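Local coordinates for fatty acyl CoA synthetase FADD13 (FATTY-ACYL-CoA SYNTHETASE) (Mycobacterium tuberculosis, PDB 3R44), which belongs to the ANL superfamily of AMP-binding enzymes, with a large N-terminal AMP-binding domain and a smaller C-terminal domain, at residues I432-I444 and A457-I471. Residues are numbered along the deposited sequence; the frame is centred on the assembly and turned at random.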
loop_
_atom_site.group_PDB
_atom_site.type_symbol
_atom_site.label_atom_id
_atom_site.label_comp_id
_atom_site.label_asym_id
_atom_site.label_seq_id
_atom_site.Cartn_x
_atom_site.Cartn_y
_atom_site.Cartn_z
ATOM N N ILE A 432 -3.914 30.235 2.232
ATOM C CA ILE A 432 -4.351 30.844 1.004
ATOM C C ILE A 432 -5.805 30.587 0.660
ATOM O O ILE A 432 -6.454 31.474 0.107
ATOM C CB ILE A 432 -3.427 30.389 -0.197
ATOM C CG1 ILE A 432 -1.993 30.819 0.085
ATOM C CG2 ILE A 432 -3.960 30.959 -1.521
ATOM C CD1 ILE A 432 -0.973 30.410 -0.985
ATOM N N ILE A 433 -6.333 29.410 0.977
ATOM C CA ILE A 433 -7.758 29.114 0.721
ATOM C C ILE A 433 -8.642 30.113 1.462
ATOM O O ILE A 433 -9.762 30.382 1.030
ATOM C CB ILE A 433 -8.148 27.646 1.079
ATOM C CG1 ILE A 433 -9.527 27.247 0.478
ATOM C CG2 ILE A 433 -8.146 27.442 2.593
ATOM C CD1 ILE A 433 -9.568 27.220 -1.050
ATOM N N GLY A 434 -8.125 30.687 2.549
ATOM C CA GLY A 434 -8.808 31.757 3.277
ATOM C C GLY A 434 -8.922 33.130 2.636
ATOM O O GLY A 434 -9.808 33.923 3.024
ATOM N N VAL A 435 -8.053 33.439 1.677
ATOM C CA VAL A 435 -8.038 34.751 1.053
ATOM C C VAL A 435 -9.372 34.947 0.297
ATOM O O VAL A 435 -9.799 34.087 -0.454
ATOM C CB VAL A 435 -6.846 34.961 0.086
ATOM C CG1 VAL A 435 -6.994 36.291 -0.704
ATOM C CG2 VAL A 435 -5.541 34.916 0.836
ATOM N N PRO A 436 -10.056 36.070 0.543
ATOM C CA PRO A 436 -11.293 36.341 -0.188
ATOM C C PRO A 436 -11.086 36.391 -1.700
ATOM O O PRO A 436 -10.173 37.060 -2.163
ATOM C CB PRO A 436 -11.732 37.708 0.354
ATOM C CG PRO A 436 -11.093 37.792 1.742
ATOM C CD PRO A 436 -9.771 37.060 1.586
ATOM N N GLY A 437 -11.928 35.680 -2.450
ATOM C CA GLY A 437 -11.804 35.572 -3.880
ATOM C C GLY A 437 -11.003 34.392 -4.403
ATOM O O GLY A 437 -11.024 34.114 -5.593
ATOM N N VAL A 438 -10.264 33.715 -3.535
ATOM C CA VAL A 438 -9.616 32.459 -3.887
ATOM C C VAL A 438 -10.585 31.276 -3.782
ATOM O O VAL A 438 -11.137 31.039 -2.716
ATOM C CB VAL A 438 -8.426 32.171 -2.955
ATOM C CG1 VAL A 438 -7.942 30.736 -3.193
ATOM C CG2 VAL A 438 -7.286 33.215 -3.196
ATOM N N SER A 439 -10.752 30.491 -4.847
ATOM C CA SER A 439 -11.649 29.336 -4.759
ATOM C C SER A 439 -10.924 28.029 -4.520
ATOM O O SER A 439 -11.486 27.147 -3.903
ATOM C CB SER A 439 -12.556 29.182 -5.988
ATOM O OG SER A 439 -11.880 29.165 -7.201
ATOM N N GLU A 440 -9.723 27.887 -5.065
ATOM C CA GLU A 440 -8.954 26.671 -4.897
ATOM C C GLU A 440 -7.472 27.022 -4.880
ATOM O O GLU A 440 -7.041 28.009 -5.498
ATOM C CB GLU A 440 -9.175 25.651 -6.040
ATOM C CG GLU A 440 -10.593 25.126 -6.326
ATOM C CD GLU A 440 -10.672 24.548 -7.744
ATOM O OE1 GLU A 440 -10.118 23.458 -7.989
ATOM O OE2 GLU A 440 -11.269 25.201 -8.613
ATOM N N VAL A 441 -6.696 26.193 -4.188
ATOM C CA VAL A 441 -5.216 26.345 -4.154
ATOM C C VAL A 441 -4.538 24.997 -4.020
ATOM O O VAL A 441 -5.001 24.123 -3.274
ATOM C CB VAL A 441 -4.730 27.312 -3.021
ATOM C CG1 VAL A 441 -5.156 26.832 -1.681
ATOM C CG2 VAL A 441 -3.197 27.483 -3.056
ATOM N N ALA A 442 -3.470 24.797 -4.766
ATOM C CA ALA A 442 -2.615 23.624 -4.594
ATOM C C ALA A 442 -1.223 24.133 -4.597
ATOM O O ALA A 442 -0.876 24.917 -5.476
ATOM C CB ALA A 442 -2.789 22.683 -5.746
ATOM N N VAL A 443 -0.372 23.612 -3.700
ATOM C CA VAL A 443 1.035 24.011 -3.603
ATOM C C VAL A 443 1.920 22.818 -3.966
ATOM O O VAL A 443 1.678 21.690 -3.485
ATOM C CB VAL A 443 1.391 24.568 -2.204
ATOM C CG1 VAL A 443 2.943 24.742 -2.012
ATOM C CG2 VAL A 443 0.654 25.912 -1.959
ATOM N N ILE A 444 2.879 23.079 -4.843
ATOM C CA ILE A 444 3.929 22.128 -5.232
ATOM C C ILE A 444 5.309 22.760 -5.187
ATOM O O ILE A 444 5.478 23.982 -5.294
ATOM C CB ILE A 444 3.739 21.571 -6.663
ATOM C CG1 ILE A 444 3.687 22.711 -7.684
ATOM C CG2 ILE A 444 2.494 20.685 -6.714
ATOM C CD1 ILE A 444 3.810 22.239 -9.179
ATOM N N ALA A 457 2.512 28.287 -5.233
ATOM C CA ALA A 457 1.045 28.176 -5.057
ATOM C C ALA A 457 0.323 28.341 -6.364
ATOM O O ALA A 457 0.394 29.400 -6.990
ATOM C CB ALA A 457 0.590 29.256 -4.035
ATOM N N ILE A 458 -0.401 27.307 -6.777
ATOM C CA ILE A 458 -1.245 27.347 -7.964
ATOM C C ILE A 458 -2.671 27.689 -7.492
ATOM O O ILE A 458 -3.295 26.955 -6.696
ATOM C CB ILE A 458 -1.173 26.041 -8.755
ATOM C CG1 ILE A 458 0.297 25.749 -9.169
ATOM C CG2 ILE A 458 -1.967 26.230 -10.013
ATOM C CD1 ILE A 458 1.006 24.956 -8.277
ATOM N N VAL A 459 -3.163 28.826 -7.927
ATOM C CA VAL A 459 -4.336 29.411 -7.302
ATOM C C VAL A 459 -5.392 29.607 -8.357
ATOM O O VAL A 459 -5.098 30.167 -9.422
ATOM C CB VAL A 459 -3.994 30.763 -6.651
ATOM C CG1 VAL A 459 -5.286 31.386 -6.156
ATOM C CG2 VAL A 459 -2.952 30.553 -5.479
ATOM N N VAL A 460 -6.612 29.181 -8.079
ATOM C CA VAL A 460 -7.768 29.531 -8.886
ATOM C C VAL A 460 -8.515 30.601 -8.120
ATOM O O VAL A 460 -8.916 30.403 -6.948
ATOM C CB VAL A 460 -8.673 28.283 -9.167
ATOM C CG1 VAL A 460 -9.893 28.645 -10.019
ATOM C CG2 VAL A 460 -7.864 27.140 -9.745
ATOM N N ALA A 461 -8.656 31.781 -8.726
ATOM C CA ALA A 461 -9.238 32.925 -8.026
ATOM C C ALA A 461 -9.895 33.876 -8.992
ATOM O O ALA A 461 -9.659 33.804 -10.221
ATOM C CB ALA A 461 -8.185 33.680 -7.240
ATOM N N ASP A 462 -10.707 34.760 -8.410
ATOM C CA ASP A 462 -11.192 35.951 -9.095
ATOM C C ASP A 462 -10.059 36.941 -9.226
ATOM O O ASP A 462 -9.798 37.705 -8.321
ATOM C CB ASP A 462 -12.344 36.573 -8.315
ATOM C CG ASP A 462 -12.914 37.797 -8.987
ATOM O OD1 ASP A 462 -12.376 38.256 -10.043
ATOM O OD2 ASP A 462 -13.950 38.262 -8.461
ATOM N N GLN A 463 -9.370 36.912 -10.362
ATOM C CA GLN A 463 -8.210 37.784 -10.550
ATOM C C GLN A 463 -8.520 39.256 -10.605
ATOM O O GLN A 463 -7.596 40.068 -10.515
ATOM C CB GLN A 463 -7.410 37.368 -11.776
ATOM C CG GLN A 463 -6.814 35.982 -11.571
ATOM C CD GLN A 463 -5.942 35.480 -12.748
ATOM O OE1 GLN A 463 -6.211 34.438 -13.327
ATOM N NE2 GLN A 463 -4.930 36.228 -13.088
ATOM N N ASN A 464 -9.801 39.605 -10.709
ATOM C CA ASN A 464 -10.242 40.994 -10.508
ATOM C C ASN A 464 -10.216 41.455 -9.065
ATOM O O ASN A 464 -10.187 42.659 -8.810
ATOM C CB ASN A 464 -11.669 41.206 -11.050
ATOM C CG ASN A 464 -11.729 41.171 -12.571
ATOM O OD1 ASN A 464 -10.702 41.233 -13.259
ATOM N ND2 ASN A 464 -12.947 41.079 -13.110
ATOM N N GLU A 465 -10.260 40.507 -8.129
ATOM C CA GLU A 465 -10.331 40.807 -6.688
ATOM C C GLU A 465 -9.021 40.456 -5.963
ATOM O O GLU A 465 -8.728 41.013 -4.901
ATOM C CB GLU A 465 -11.510 40.057 -6.049
ATOM N N VAL A 466 -8.223 39.560 -6.545
ATOM C CA VAL A 466 -7.081 38.966 -5.849
ATOM C C VAL A 466 -5.792 39.165 -6.642
ATOM O O VAL A 466 -5.770 39.028 -7.849
ATOM C CB VAL A 466 -7.333 37.470 -5.602
ATOM C CG1 VAL A 466 -6.103 36.803 -5.022
ATOM C CG2 VAL A 466 -8.516 37.310 -4.672
ATOM N N SER A 467 -4.718 39.509 -5.950
ATOM C CA SER A 467 -3.436 39.696 -6.607
ATOM C C SER A 467 -2.360 38.853 -5.919
ATOM O O SER A 467 -2.502 38.424 -4.789
ATOM C CB SER A 467 -3.035 41.173 -6.625
ATOM O OG SER A 467 -2.343 41.512 -5.423
ATOM N N GLU A 468 -1.288 38.613 -6.644
ATOM C CA GLU A 468 -0.225 37.779 -6.143
ATOM C C GLU A 468 0.327 38.455 -4.891
ATOM O O GLU A 468 0.528 37.830 -3.849
ATOM C CB GLU A 468 0.839 37.595 -7.227
ATOM N N GLN A 469 0.503 39.773 -4.952
ATOM C CA GLN A 469 1.115 40.466 -3.812
ATOM C C GLN A 469 0.293 40.382 -2.568
ATOM O O GLN A 469 0.817 40.337 -1.444
ATOM C CB GLN A 469 1.350 41.942 -4.121
ATOM C CG GLN A 469 2.656 42.120 -4.826
ATOM C CD GLN A 469 3.838 42.059 -3.861
ATOM O OE1 GLN A 469 4.910 41.586 -4.222
ATOM N NE2 GLN A 469 3.641 42.535 -2.635
ATOM N N GLN A 470 -1.008 40.428 -2.785
ATOM C CA GLN A 470 -1.944 40.388 -1.694
ATOM C C GLN A 470 -1.925 39.020 -1.018
ATOM O O GLN A 470 -1.945 38.931 0.209
ATOM C CB GLN A 470 -3.331 40.712 -2.223
ATOM C CG GLN A 470 -4.440 39.980 -1.523
ATOM C CD GLN A 470 -5.796 40.406 -2.021
ATOM O OE1 GLN A 470 -5.910 41.175 -2.994
ATOM N NE2 GLN A 470 -6.848 39.928 -1.354
ATOM N N ILE A 471 -1.887 37.943 -1.812
ATOM C CA ILE A 471 -1.780 36.608 -1.236
ATOM C C ILE A 471 -0.473 36.532 -0.454
ATOM O O ILE A 471 -0.461 36.051 0.673
ATOM C CB ILE A 471 -1.862 35.478 -2.347
ATOM C CG1 ILE A 471 -3.291 35.285 -2.788
ATOM C CG2 ILE A 471 -1.364 34.134 -1.859
ATOM C CD1 ILE A 471 -3.411 34.565 -4.147
#
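Strands 438-444 and 457-461 pair antiparallel, their axes at 167°, and a classic beta bulge shifts the register where Ser439 and Glu440 both face Val460. Three donors converge on the bulge carbonyl: Val460 O takes Ser439 N at 2.8 Å and Glu440 N at 3.2 Å, while Ser439 OG meets it from above the carbonyl plane, brought there by a chi1 of 53° that tucks the hydroxyl between its own backbone N and carbonyl carbon. Val460 N returns a bond to Glu440 O within the bulge, and beyond it Ala442 and Ile458 exchange a pair of backbone bonds; at the other end Asp462 N reaches Gly437 O at 2.9 Å. The strands form a beta hairpin that, with strand 487-490, makes up the three-stranded sheet of the C-terminal domain. On the face bearing Val438, Val441, Val443, Ala457 and Val459, helices 425-432 and 468-478 close over the sheet. Here Ile432 CD1 packs on Ala457 CB at 3.6 Å and on Ile471 CG2 at 3.8 Å, the two isoleucines crossing at about a right angle. Val438 CG2 touches Val459 CG1 and Val466 CG1, and Val435 CG1 lies against the amide NE2 of Gln470. On the reverse face the Glu440 and Val460 side chains run side by side; OE2 of Glu440 lies beside Val460 CG1, while OE1 forms a salt bridge with Arg496, and farther along Ile444 CG1 meets Ile458 CD1 at 3.5 Å.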